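Glucose-resistance amylase regulator (Weissella paramesenteroides ATCC 33313, PDB 4RK6) probably acts as a DNA-binding transcriptional regulator of the LacI family and binds alpha-D-glucopyranose in the cleft of its sugar-binding core. Local coordinates at residues 39-44 and 250-255; 118-123 and 278-283; 200-205 and 227-232. All blocks are in the same frame, centred on the assembly; numbering follows the deposited sequence.

Contact 1: residues 39-44 and 250-255; sequences SGYELL and IAMQLF
Tyr-41 spreads one face of its ring beneath the methyl end of Met-252, a selenomethionine. CE stands 3.6 Å above the Tyr-41 ring plane, offset toward the rim on the CG and CD1 side, and its line to the centroid runs 23° off the normal: a CH-pi contact. Phe-255 approaches from the same side of the ring plane, near the hydroxyl end. Its ring edge is directed at Tyr-41 in an offset edge-to-face pair, the centroids 5.8 Å apart and the planes 79° from each other. CE2 of Phe-255 lies 3.6 Å from Tyr-41 OH and 3.8 Å from Tyr-41 CZ. Met-252 and Phe-255 are three residues apart on helix 244-257, so the selenomethionine tip and the phenyl ring reach the tyrosine from the same side. The Met-252 chain leaves with CG opposite the backbone N (chi1 -175°), then bends at chi2, which brings CE over the tyrosine ring and within touch of Ser-39. Ser-39 OG is 3.8 Å from that CE, while its hydrogen bonds go back to Thr-35 O and Thr-36 O, residues that also touch Met-252. Gly-40 closes helix 24-39 with a Schellman motif and turns the chain into strand 42-48. A late helix packing beside the first helix and the start of the second strand of the N-terminal subdomain is in keeping with the interwoven periplasmic binding protein-like fold of LacI-family regulators.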
ATOM      1  N   SER A  39      16.394  20.336  -1.507  1.00 37.39           N
ATOM      2  CA  SER A  39      17.700  20.624  -0.918  1.00 40.56           C
ATOM      3  C   SER A  39      18.864  20.034  -1.706  1.00 34.99           C
ATOM      4  O   SER A  39      20.012  20.144  -1.276  1.00 38.32           O
ATOM      5  CB  SER A  39      17.744  20.109   0.526  1.00 51.48           C
ATOM      6  OG  SER A  39      17.493  18.714   0.559  1.00 50.40           O
ATOM      7  N   GLY A  40      18.592  19.396  -2.846  1.00 35.03           N
ATOM      8  CA  GLY A  40      19.663  18.811  -3.662  1.00 44.78           C
ATOM      9  C   GLY A  40      20.245  17.496  -3.160  1.00 43.39           C
ATOM     10  O   GLY A  40      21.389  17.154  -3.477  1.00 42.27           O
ATOM     11  N   TYR A  41      19.460  16.759  -2.376  1.00 32.31           N
ATOM     12  CA  TYR A  41      19.836  15.426  -1.910  1.00 28.29           C
ATOM     13  C   TYR A  41      19.065  14.395  -2.702  1.00 26.83           C
ATOM     14  O   TYR A  41      18.005  14.673  -3.264  1.00 33.31           O
ATOM     15  CB  TYR A  41      19.474  15.220  -0.433  1.00 33.16           C
ATOM     16  CG  TYR A  41      20.516  15.702   0.531  1.00 31.34           C
ATOM     17  CD1 TYR A  41      20.615  17.047   0.855  1.00 33.50           C
ATOM     18  CD2 TYR A  41      21.406  14.818   1.115  1.00 32.59           C
ATOM     19  CE1 TYR A  41      21.581  17.496   1.745  1.00 31.51           C
ATOM     20  CE2 TYR A  41      22.366  15.251   2.008  1.00 32.60           C
ATOM     21  CZ  TYR A  41      22.452  16.594   2.308  1.00 38.37           C
ATOM     22  OH  TYR A  41      23.395  17.044   3.184  1.00 38.44           O
ATOM     23  N   GLU A  42      19.617  13.204  -2.727  1.00 33.70           N
ATOM     24  CA  GLU A  42      18.932  12.051  -3.262  1.00 35.85           C
ATOM     25  C   GLU A  42      18.605  11.100  -2.122  1.00 31.33           C
ATOM     26  O   GLU A  42      19.262  11.109  -1.095  1.00 30.55           O
ATOM     27  CB  GLU A  42      19.768  11.372  -4.349  1.00 51.49           C
ATOM     28  CG  GLU A  42      19.292  11.747  -5.748  1.00 93.63           C
ATOM     29  CD  GLU A  42      17.799  11.507  -5.920  1.00179.06           C
ATOM     30  OE1 GLU A  42      17.113  12.391  -6.485  1.00 72.58           O
ATOM     31  OE2 GLU A  42      17.312  10.447  -5.449  1.00 43.96           O
ATOM     32  N   LEU A  43      17.559  10.319  -2.332  1.00 30.86           N
ATOM     33  CA  LEU A  43      16.995   9.448  -1.314  1.00 32.18           C
ATOM     34  C   LEU A  43      17.211   7.974  -1.686  1.00 38.37           C
ATOM     35  O   LEU A  43      16.797   7.535  -2.742  1.00 30.37           O
ATOM     36  CB  LEU A  43      15.519   9.766  -1.211  1.00 33.10           C
ATOM     37  CG  LEU A  43      14.717   9.058  -0.140  1.00 39.22           C
ATOM     38  CD1 LEU A  43      15.322   9.365   1.229  1.00 32.87           C
ATOM     39  CD2 LEU A  43      13.277   9.526  -0.237  1.00 46.83           C
ATOM     40  N   LEU A  44      17.894   7.224  -0.832  1.00 25.45           N
ATOM     41  CA  LEU A  44      18.067   5.764  -1.014  1.00 30.42           C
ATOM     42  C   LEU A  44      17.114   5.074  -0.058  1.00 32.86           C
ATOM     43  O   LEU A  44      17.115   5.385   1.139  1.00 29.98           O
ATOM     44  CB  LEU A  44      19.485   5.335  -0.672  1.00 30.46           C
ATOM     45  CG  LEU A  44      20.528   5.230  -1.781  1.00 88.00           C
ATOM     46  CD1 LEU A  44      20.470   6.412  -2.740  1.00139.43           C
ATOM     47  CD2 LEU A  44      21.904   5.088  -1.143  1.00 64.48           C
ATOM     48  N   ILE A 250       9.714  17.257   8.238  1.00 21.73           N
ATOM     49  CA  ILE A 250      10.330  17.808   9.449  1.00 26.13           C
ATOM     50  C   ILE A 250      11.573  17.011   9.841  1.00 26.31           C
ATOM     51  O   ILE A 250      12.593  17.594  10.245  1.00 23.50           O
ATOM     52  CB  ILE A 250       9.290  17.914  10.575  1.00 22.58           C
ATOM     53  CG1 ILE A 250       8.202  18.944  10.189  1.00 28.96           C
ATOM     54  CG2 ILE A 250       9.905  18.299  11.911  1.00 29.01           C
ATOM     55  CD1 ILE A 250       8.680  20.372  10.007  1.00 33.36           C
ATOM     56  N   ALA A 251      11.532  15.691   9.700  1.00 25.74           N
ATOM     57  CA  ALA A 251      12.747  14.894   9.936  1.00 24.00           C
ATOM     58  C   ALA A 251      13.908  15.334   9.015  1.00 24.66           C
ATOM     59  O   ALA A 251      15.043  15.517   9.452  1.00 23.36           O
ATOM     60  CB  ALA A 251      12.469  13.408   9.765  1.00 25.15           C
HETATM   61  N   MSE A 252      13.620  15.543   7.740  1.00 22.65           N
HETATM   62  CA  MSE A 252      14.653  15.974   6.808  1.00 21.08           C
HETATM   63  C   MSE A 252      15.088  17.381   7.160  1.00 20.48           C
HETATM   64  O   MSE A 252      16.289  17.694   7.140  1.00 22.36           O
HETATM   65  CB  MSE A 252      14.163  15.851   5.362  1.00 26.10           C
HETATM   66  CG  MSE A 252      15.246  16.168   4.339  1.00 28.69           C
HETATM   67 SE   MSE A 252      16.845  15.055   4.451  1.00 30.03          SE
HETATM   68  CE  MSE A 252      18.041  16.100   3.275  1.00 35.18           C
ATOM     69  N   GLN A 253      14.144  18.230   7.527  1.00 21.52           N
ATOM     70  CA  GLN A 253      14.504  19.615   7.897  1.00 24.18           C
ATOM     71  C   GLN A 253      15.391  19.677   9.138  1.00 23.37           C
ATOM     72  O   GLN A 253      16.290  20.515   9.241  1.00 23.50           O
ATOM     73  CB  GLN A 253      13.265  20.478   8.131  1.00 27.35           C
ATOM     74  CG  GLN A 253      13.579  21.959   8.026  1.00 27.35           C
ATOM     75  CD  GLN A 253      14.063  22.318   6.642  1.00 30.05           C
ATOM     76  OE1 GLN A 253      13.469  21.904   5.631  1.00 32.44           O
ATOM     77  NE2 GLN A 253      15.147  23.081   6.571  1.00 28.25           N
ATOM     78  N   LEU A 254      15.106  18.814  10.103  1.00 26.29           N
ATOM     79  CA  LEU A 254      15.936  18.701  11.286  1.00 23.65           C
ATOM     80  C   LEU A 254      17.380  18.392  10.897  1.00 24.73           C
ATOM     81  O   LEU A 254      18.321  19.030  11.399  1.00 22.20           O
ATOM     82  CB  LEU A 254      15.367  17.634  12.220  1.00 23.41           C
ATOM     83  CG  LEU A 254      15.944  17.525  13.622  1.00 38.64           C
ATOM     84  CD1 LEU A 254      15.676  18.813  14.380  1.00 35.72           C
ATOM     85  CD2 LEU A 254      15.301  16.343  14.332  1.00 43.58           C
ATOM     86  N   PHE A 255      17.562  17.462   9.964  1.00 21.13           N
ATOM     87  CA  PHE A 255      18.902  17.113   9.506  1.00 20.98           C
ATOM     88  C   PHE A 255      19.550  18.296   8.800  1.00 23.63           C
ATOM     89  O   PHE A 255      20.723  18.645   9.075  1.00 24.61           O
ATOM     90  CB  PHE A 255      18.875  15.876   8.591  1.00 22.19           C
ATOM     91  CG  PHE A 255      20.161  15.650   7.842  1.00 21.76           C
ATOM     92  CD1 PHE A 255      21.324  15.320   8.522  1.00 25.10           C
ATOM     93  CD2 PHE A 255      20.216  15.780   6.468  1.00 22.74           C
ATOM     94  CE1 PHE A 255      22.524  15.138   7.853  1.00 26.45           C
ATOM     95  CE2 PHE A 255      21.408  15.579   5.782  1.00 32.21           C
ATOM     96  CZ  PHE A 255      22.563  15.259   6.468  1.00 28.00           C
TER

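Contact 2: residues 118-123 and 278-283; sequences VDYLID and DSVLNL
Val-280 is the centre of this small apolar contact, its branches set against Tyr-120 and Leu-121 from the last turn of helix 110-123. The end of the tyrosine lies alongside the valine, the two side chains sliding past each other in opposite directions. Tyr-120 CE2 is 4.0 Å from Val-280 CG1 and 4.1 Å from CG2, and Tyr-120 OH rests 4.0 Å from Val-280 CB. The phenol reaches this far because its CG stands opposite the backbone N (chi1 174°), sending the ring out from the helix toward Val-280. Leu-121 brings in a single branch: its CD2 meets Val-280 CG1 at 4.1 Å. CG1 is therefore the methyl that both helix residues touch. All these approaches are loose van der Waals distances, and no hydrogen bond joins the two segments. At the surface end, Asn-282 ND2 is 4.2 Å from Asp-123 O, too far for a bond; the amide oxygen OD1 is instead bonded to Asn-284 N. Deeper in, Leu-121 packs on Ala-192 and Ile-194, while Val-222 touches both Leu-121 and Val-280. Ser-220 OG and His-126 NE2 bond to the backbone N and O of Leu-281, holding the tail in place. The C-terminal tail thus runs beside strand 220-223, with Val-280 turned against the end of helix 110-123, on the outer flank of the C-terminal subdomain of the periplasmic binding protein-like fold.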
ATOM      1  N   VAL A 118     -10.041   8.036  23.421  1.00 21.79           N
ATOM      2  CA  VAL A 118     -10.742   7.580  24.605  1.00 21.56           C
ATOM      3  C   VAL A 118     -11.685   8.675  25.087  1.00 24.32           C
ATOM      4  O   VAL A 118     -12.831   8.413  25.416  1.00 22.97           O
ATOM      5  CB  VAL A 118      -9.729   7.191  25.702  1.00 21.04           C
ATOM      6  CG1 VAL A 118     -10.427   7.010  27.042  1.00 24.14           C
ATOM      7  CG2 VAL A 118      -8.988   5.938  25.321  1.00 26.93           C
ATOM      8  N   ASP A 119     -11.215   9.920  25.094  1.00 22.76           N
ATOM      9  CA  ASP A 119     -12.068  11.033  25.506  1.00 22.86           C
ATOM     10  C   ASP A 119     -13.347  11.148  24.659  1.00 25.43           C
ATOM     11  O   ASP A 119     -14.456  11.330  25.171  1.00 23.32           O
ATOM     12  CB  ASP A 119     -11.288  12.339  25.453  1.00 27.30           C
ATOM     13  CG  ASP A 119     -11.846  13.368  26.393  1.00 49.97           C
ATOM     14  OD1 ASP A 119     -11.891  13.112  27.615  1.00 39.68           O
ATOM     15  OD2 ASP A 119     -12.260  14.425  25.902  1.00 40.82           O
ATOM     16  N   TYR A 120     -13.171  11.031  23.351  1.00 21.84           N
ATOM     17  CA  TYR A 120     -14.280  11.069  22.415  1.00 19.65           C
ATOM     18  C   TYR A 120     -15.236   9.906  22.629  1.00 20.73           C
ATOM     19  O   TYR A 120     -16.451  10.092  22.690  1.00 23.95           O
ATOM     20  CB  TYR A 120     -13.742  11.065  20.966  1.00 20.84           C
ATOM     21  CG  TYR A 120     -14.815  10.959  19.942  1.00 19.75           C
ATOM     22  CD1 TYR A 120     -15.791  11.938  19.835  1.00 21.74           C
ATOM     23  CD2 TYR A 120     -14.872   9.880  19.084  1.00 27.76           C
ATOM     24  CE1 TYR A 120     -16.801  11.845  18.883  1.00 24.23           C
ATOM     25  CE2 TYR A 120     -15.872   9.778  18.138  1.00 25.04           C
ATOM     26  CZ  TYR A 120     -16.827  10.740  18.035  1.00 23.05           C
ATOM     27  OH  TYR A 120     -17.801  10.591  17.072  1.00 25.84           O
ATOM     28  N   LEU A 121     -14.710   8.692  22.735  1.00 21.85           N
ATOM     29  CA  LEU A 121     -15.584   7.539  22.895  1.00 22.10           C
ATOM     30  C   LEU A 121     -16.390   7.605  24.200  1.00 23.09           C
ATOM     31  O   LEU A 121     -17.567   7.277  24.208  1.00 22.31           O
ATOM     32  CB  LEU A 121     -14.797   6.233  22.836  1.00 23.61           C
ATOM     33  CG  LEU A 121     -14.318   5.847  21.421  1.00 22.35           C
ATOM     34  CD1 LEU A 121     -13.441   4.610  21.461  1.00 21.28           C
ATOM     35  CD2 LEU A 121     -15.473   5.638  20.475  1.00 26.15           C
ATOM     36  N   ILE A 122     -15.753   8.049  25.276  1.00 21.82           N
ATOM     37  CA  ILE A 122     -16.449   8.219  26.564  1.00 24.88           C
ATOM     38  C   ILE A 122     -17.500   9.338  26.474  1.00 22.10           C
ATOM     39  O   ILE A 122     -18.612   9.195  26.981  1.00 22.16           O
ATOM     40  CB  ILE A 122     -15.441   8.469  27.709  1.00 23.96           C
ATOM     41  CG1 ILE A 122     -14.664   7.169  27.978  1.00 25.05           C
ATOM     42  CG2 ILE A 122     -16.129   8.987  28.978  1.00 26.08           C
ATOM     43  CD1 ILE A 122     -13.481   7.387  28.890  1.00 31.94           C
ATOM     44  N   ASP A 123     -17.164  10.437  25.817  1.00 22.61           N
ATOM     45  CA  ASP A 123     -18.138  11.515  25.537  1.00 22.32           C
ATOM     46  C   ASP A 123     -19.353  10.997  24.737  1.00 28.28           C
ATOM     47  O   ASP A 123     -20.468  11.483  24.903  1.00 25.86           O
ATOM     48  CB  ASP A 123     -17.480  12.666  24.771  1.00 27.43           C
ATOM     49  CG  ASP A 123     -16.613  13.567  25.646  1.00 31.79           C
ATOM     50  OD1 ASP A 123     -16.591  13.392  26.875  1.00 28.52           O
ATOM     51  OD2 ASP A 123     -15.938  14.455  25.086  1.00 28.15           O
ATOM     52  N   ASP A 278     -18.282   7.814   9.972  1.00 19.04           N
ATOM     53  CA  ASP A 278     -19.556   7.094  10.091  1.00 20.44           C
ATOM     54  C   ASP A 278     -19.524   5.832  10.955  1.00 22.14           C
ATOM     55  O   ASP A 278     -20.487   5.076  10.988  1.00 23.62           O
ATOM     56  CB  ASP A 278     -20.072   6.758   8.683  1.00 24.62           C
ATOM     57  CG  ASP A 278     -20.373   8.000   7.869  1.00 28.20           C
ATOM     58  OD1 ASP A 278     -20.919   8.963   8.431  1.00 29.84           O
ATOM     59  OD2 ASP A 278     -20.063   8.023   6.672  1.00 30.19           O
ATOM     60  N   SER A 279     -18.455   5.631  11.708  1.00 20.08           N
ATOM     61  CA  SER A 279     -18.270   4.368  12.415  1.00 20.99           C
ATOM     62  C   SER A 279     -18.423   4.438  13.929  1.00 21.02           C
ATOM     63  O   SER A 279     -18.048   3.487  14.613  1.00 19.55           O
ATOM     64  CB  SER A 279     -16.904   3.753  12.055  1.00 20.51           C
ATOM     65  OG  SER A 279     -15.832   4.547  12.519  1.00 19.16           O
ATOM     66  N   VAL A 280     -18.983   5.539  14.454  1.00 21.33           N
ATOM     67  CA  VAL A 280     -19.219   5.650  15.894  1.00 19.87           C
ATOM     68  C   VAL A 280     -20.657   6.037  16.207  1.00 26.10           C
ATOM     69  O   VAL A 280     -21.191   6.977  15.644  1.00 25.34           O
ATOM     70  CB  VAL A 280     -18.257   6.678  16.551  1.00 21.44           C
ATOM     71  CG1 VAL A 280     -18.521   6.767  18.041  1.00 22.14           C
ATOM     72  CG2 VAL A 280     -16.802   6.271  16.287  1.00 21.61           C
ATOM     73  N   LEU A 281     -21.248   5.326  17.152  1.00 23.15           N
ATOM     74  CA  LEU A 281     -22.611   5.582  17.618  1.00 24.77           C
ATOM     75  C   LEU A 281     -22.558   6.247  18.994  1.00 23.43           C
ATOM     76  O   LEU A 281     -21.744   5.873  19.843  1.00 24.83           O
ATOM     77  CB  LEU A 281     -23.353   4.247  17.721  1.00 30.55           C
ATOM     78  CG  LEU A 281     -24.884   4.284  17.793  1.00 51.92           C
ATOM     79  CD1 LEU A 281     -25.463   4.646  16.437  1.00 50.19           C
ATOM     80  CD2 LEU A 281     -25.435   2.943  18.277  1.00 50.41           C
ATOM     81  N   ASN A 282     -23.412   7.245  19.194  1.00 23.58           N
ATOM     82  CA  ASN A 282     -23.637   7.817  20.518  1.00 23.39           C
ATOM     83  C   ASN A 282     -24.622   6.921  21.282  1.00 26.12           C
ATOM     84  O   ASN A 282     -25.757   6.726  20.837  1.00 27.14           O
ATOM     85  CB  ASN A 282     -24.191   9.237  20.393  1.00 24.21           C
ATOM     86  CG  ASN A 282     -24.350   9.922  21.745  1.00 28.91           C
ATOM     87  OD1 ASN A 282     -25.244   9.605  22.500  1.00 37.16           O
ATOM     88  ND2 ASN A 282     -23.457  10.842  22.060  1.00 37.65           N
ATOM     89  N   LEU A 283     -24.192   6.399  22.425  1.00 27.08           N
ATOM     90  CA  LEU A 283     -25.049   5.543  23.265  1.00 28.94           C
ATOM     91  C   LEU A 283     -25.902   6.278  24.304  1.00 38.42           C
ATOM     92  O   LEU A 283     -26.728   5.643  24.969  1.00 37.56           O
ATOM     93  CB  LEU A 283     -24.207   4.532  24.002  1.00 31.31           C
ATOM     94  CG  LEU A 283     -23.274   3.663  23.180  1.00 36.23           C
ATOM     95  CD1 LEU A 283     -22.600   2.693  24.135  1.00 34.68           C
ATOM     96  CD2 LEU A 283     -24.026   2.953  22.067  1.00 37.61           C
TER

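Contact 3: residues 200-205 and 227-232; sequences VGQGLI and LQQTEI
Gln-202 and Gln-229 join their two helices through one side-chain hydrogen bond, Gln-229 NE2 giving its hydrogen to Gln-202 OE1 over 3.0 Å. The bond is almost straight, 174° at the hydrogen. The acceptor lies in the amide plane of Gln-229, whereas the donor is tilted 23° from the carbonyl plane of Gln-202, and the two amide planes stand 79° apart. Both side chains start with CG opposite the backbone N and then bend at chi2, which turns the amides to each other across the gap between helices. Van der Waals contact adds little: the aliphatic parts come nearest where Gln-202 CB is 4.1 Å from Gln-229 CG. Within 227-232, polar bonds shape the turn that leads into the short helix. Leu-227 O takes two hydrogens from one residue, from Thr-230 N at 3.0 Å and from Thr-230 OG1 at 2.8 Å. Arg-277 NH1 also bonds to that hydroxyl, and Asp-198 OD2, at the start of helix 198-210, accepts from Leu-227 N. Across the dimer, Gln-229 NE2 has a further acceptor, Gln-229 OE1 of the second subunit, so the buried amide nitrogen serves both chains. Ile-232 of that subunit packs on both glutamines. The glutamine pair is part of the subunit interface between C-terminal subdomains, close in sequence to the glucose-pocket residues Ala-197 and Asp-225.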
ATOM      1  N   VAL A 200      -6.868  -2.846  10.613  1.00 18.41           N
ATOM      2  CA  VAL A 200      -7.505  -3.538  11.731  1.00 19.94           C
ATOM      3  C   VAL A 200      -8.985  -3.162  11.746  1.00 19.19           C
ATOM      4  O   VAL A 200      -9.858  -4.017  11.923  1.00 19.63           O
ATOM      5  CB  VAL A 200      -6.834  -3.194  13.075  1.00 20.06           C
ATOM      6  CG1 VAL A 200      -7.583  -3.822  14.246  1.00 19.46           C
ATOM      7  CG2 VAL A 200      -5.373  -3.597  13.064  1.00 22.10           C
ATOM      8  N   GLY A 201      -9.278  -1.875  11.563  1.00 20.04           N
ATOM      9  CA  GLY A 201     -10.645  -1.387  11.503  1.00 18.34           C
ATOM     10  C   GLY A 201     -11.437  -1.997  10.352  1.00 21.24           C
ATOM     11  O   GLY A 201     -12.598  -2.358  10.502  1.00 19.33           O
ATOM     12  N   GLN A 202     -10.790  -2.143   9.202  1.00 18.12           N
ATOM     13  CA  GLN A 202     -11.444  -2.784   8.074  1.00 19.20           C
ATOM     14  C   GLN A 202     -11.792  -4.261   8.395  1.00 20.76           C
ATOM     15  O   GLN A 202     -12.842  -4.781   7.974  1.00 20.72           O
ATOM     16  CB  GLN A 202     -10.568  -2.670   6.845  1.00 21.05           C
ATOM     17  CG  GLN A 202     -11.133  -3.314   5.611  1.00 23.74           C
ATOM     18  CD  GLN A 202     -12.317  -2.558   5.061  1.00 24.93           C
ATOM     19  OE1 GLN A 202     -12.147  -1.558   4.339  1.00 30.30           O
ATOM     20  NE2 GLN A 202     -13.522  -3.018   5.387  1.00 22.71           N
ATOM     21  N   GLY A 203     -10.892  -4.925   9.095  1.00 19.84           N
ATOM     22  CA  GLY A 203     -11.103  -6.328   9.512  1.00 18.69           C
ATOM     23  C   GLY A 203     -12.290  -6.454  10.424  1.00 21.30           C
ATOM     24  O   GLY A 203     -13.103  -7.352  10.279  1.00 21.73           O
ATOM     25  N   LEU A 204     -12.384  -5.535  11.373  1.00 18.18           N
ATOM     26  CA  LEU A 204     -13.517  -5.485  12.287  1.00 20.77           C
ATOM     27  C   LEU A 204     -14.845  -5.262  11.548  1.00 19.27           C
ATOM     28  O   LEU A 204     -15.850  -5.946  11.818  1.00 19.25           O
ATOM     29  CB  LEU A 204     -13.319  -4.351  13.278  1.00 20.61           C
ATOM     30  CG  LEU A 204     -12.278  -4.616  14.373  1.00 17.62           C
ATOM     31  CD1 LEU A 204     -11.879  -3.300  15.013  1.00 19.75           C
ATOM     32  CD2 LEU A 204     -12.861  -5.543  15.415  1.00 23.40           C
ATOM     33  N   ILE A 205     -14.863  -4.313  10.610  1.00 18.27           N
ATOM     34  CA  ILE A 205     -16.070  -4.053   9.832  1.00 19.36           C
ATOM     35  C   ILE A 205     -16.526  -5.321   9.106  1.00 20.84           C
ATOM     36  O   ILE A 205     -17.711  -5.699   9.155  1.00 19.76           O
ATOM     37  CB  ILE A 205     -15.839  -2.927   8.811  1.00 19.11           C
ATOM     38  CG1 ILE A 205     -15.818  -1.573   9.521  1.00 19.62           C
ATOM     39  CG2 ILE A 205     -16.910  -2.968   7.719  1.00 21.44           C
ATOM     40  CD1 ILE A 205     -15.461  -0.439   8.584  1.00 22.61           C
ATOM     41  N   LEU A 227      -5.319   6.769   6.814  1.00 24.46           N
ATOM     42  CA  LEU A 227      -4.974   6.601   5.398  1.00 21.81           C
ATOM     43  C   LEU A 227      -6.205   6.190   4.555  1.00 21.37           C
ATOM     44  O   LEU A 227      -7.339   6.160   5.064  1.00 20.33           O
ATOM     45  CB  LEU A 227      -3.798   5.652   5.256  1.00 30.66           C
ATOM     46  CG  LEU A 227      -2.495   6.162   5.909  1.00 35.74           C
ATOM     47  CD1 LEU A 227      -1.481   5.034   5.979  1.00 50.08           C
ATOM     48  CD2 LEU A 227      -1.944   7.359   5.158  1.00 45.88           C
ATOM     49  N   GLN A 228      -5.979   5.911   3.261  1.00 23.59           N
ATOM     50  CA  GLN A 228      -7.070   5.712   2.305  1.00 27.34           C
ATOM     51  C   GLN A 228      -8.099   4.647   2.691  1.00 20.97           C
ATOM     52  O   GLN A 228      -9.273   4.803   2.404  1.00 20.34           O
ATOM     53  CB  GLN A 228      -6.506   5.377   0.920  1.00 33.67           C
ATOM     54  CG  GLN A 228      -7.574   5.209  -0.147  1.00 39.14           C
ATOM     55  CD  GLN A 228      -7.013   4.772  -1.486  1.00 61.96           C
ATOM     56  OE1 GLN A 228      -6.074   3.971  -1.557  1.00 49.16           O
ATOM     57  NE2 GLN A 228      -7.605   5.277  -2.562  1.00 39.00           N
ATOM     58  N   GLN A 229      -7.676   3.574   3.339  1.00 21.70           N
ATOM     59  CA  GLN A 229      -8.650   2.542   3.755  1.00 24.65           C
ATOM     60  C   GLN A 229      -9.819   3.096   4.568  1.00 21.32           C
ATOM     61  O   GLN A 229     -10.958   2.588   4.468  1.00 21.00           O
ATOM     62  CB  GLN A 229      -7.959   1.398   4.495  1.00 21.78           C
ATOM     63  CG  GLN A 229      -8.688   0.086   4.411  1.00 24.44           C
ATOM     64  CD  GLN A 229      -8.636  -0.518   3.004  1.00 30.87           C
ATOM     65  OE1 GLN A 229      -7.632  -0.393   2.288  1.00 33.68           O
ATOM     66  NE2 GLN A 229      -9.698  -1.169   2.613  1.00 30.06           N
ATOM     67  N   THR A 230      -9.581   4.148   5.359  1.00 20.72           N
ATOM     68  CA  THR A 230     -10.658   4.737   6.159  1.00 17.53           C
ATOM     69  C   THR A 230     -11.740   5.419   5.331  1.00 18.61           C
ATOM     70  O   THR A 230     -12.872   5.525   5.762  1.00 21.55           O
ATOM     71  CB  THR A 230     -10.134   5.732   7.219  1.00 19.60           C
ATOM     72  OG1 THR A 230      -9.578   6.898   6.585  1.00 20.05           O
ATOM     73  CG2 THR A 230      -9.118   5.072   8.104  1.00 20.73           C
ATOM     74  N   GLU A 231     -11.372   5.847   4.125  1.00 21.48           N
ATOM     75  CA  GLU A 231     -12.282   6.494   3.171  1.00 19.07           C
ATOM     76  C   GLU A 231     -13.010   5.499   2.260  1.00 20.54           C
ATOM     77  O   GLU A 231     -14.096   5.801   1.755  1.00 22.36           O
ATOM     78  CB  GLU A 231     -11.483   7.460   2.284  1.00 25.87           C
ATOM     79  CG  GLU A 231     -10.670   8.521   3.021  1.00 38.18           C
ATOM     80  CD  GLU A 231      -9.515   9.077   2.190  1.00 77.16           C
ATOM     81  OE1 GLU A 231      -9.486   8.889   0.952  1.00 60.87           O
ATOM     82  OE2 GLU A 231      -8.612   9.702   2.783  1.00 48.48           O
ATOM     83  N   ILE A 232     -12.404   4.345   2.025  1.00 19.32           N
ATOM     84  CA  ILE A 232     -13.021   3.342   1.130  1.00 21.73           C
ATOM     85  C   ILE A 232     -13.820   2.299   1.909  1.00 22.04           C
ATOM     86  O   ILE A 232     -14.648   1.602   1.336  1.00 22.48           O
ATOM     87  CB  ILE A 232     -12.024   2.695   0.131  1.00 28.34           C
ATOM     88  CG1 ILE A 232     -11.066   1.745   0.794  1.00 29.64           C
ATOM     89  CG2 ILE A 232     -11.236   3.749  -0.624  1.00 28.23           C
ATOM     90  CD1 ILE A 232     -10.028   1.176  -0.161  1.00 49.32           C
TER

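Contact 1 lies in the N-terminal subdomain, contacts 2 and 3 in the C-terminal one, the glucose in the cleft between them. The centres of contacts 1 and 2 are about 39 Å apart, on opposite sides of the chain's centre; those of contacts 2 and 3 are about 17 Å apart, nearest atoms about 6 Å. The segments of contacts 1 and 2 alternate along the chain, which crosses repeatedly between subdomains, while contact 3 is nested within both loops. The Gln-229 side chain is about 11 Å from the sugar and does not touch it. Segment 39-44 reaches the second subunit through Glu-42 and Leu-44, while the glutamines of contact 3, its centre about 31 Å from that of contact 1, lie in the interface.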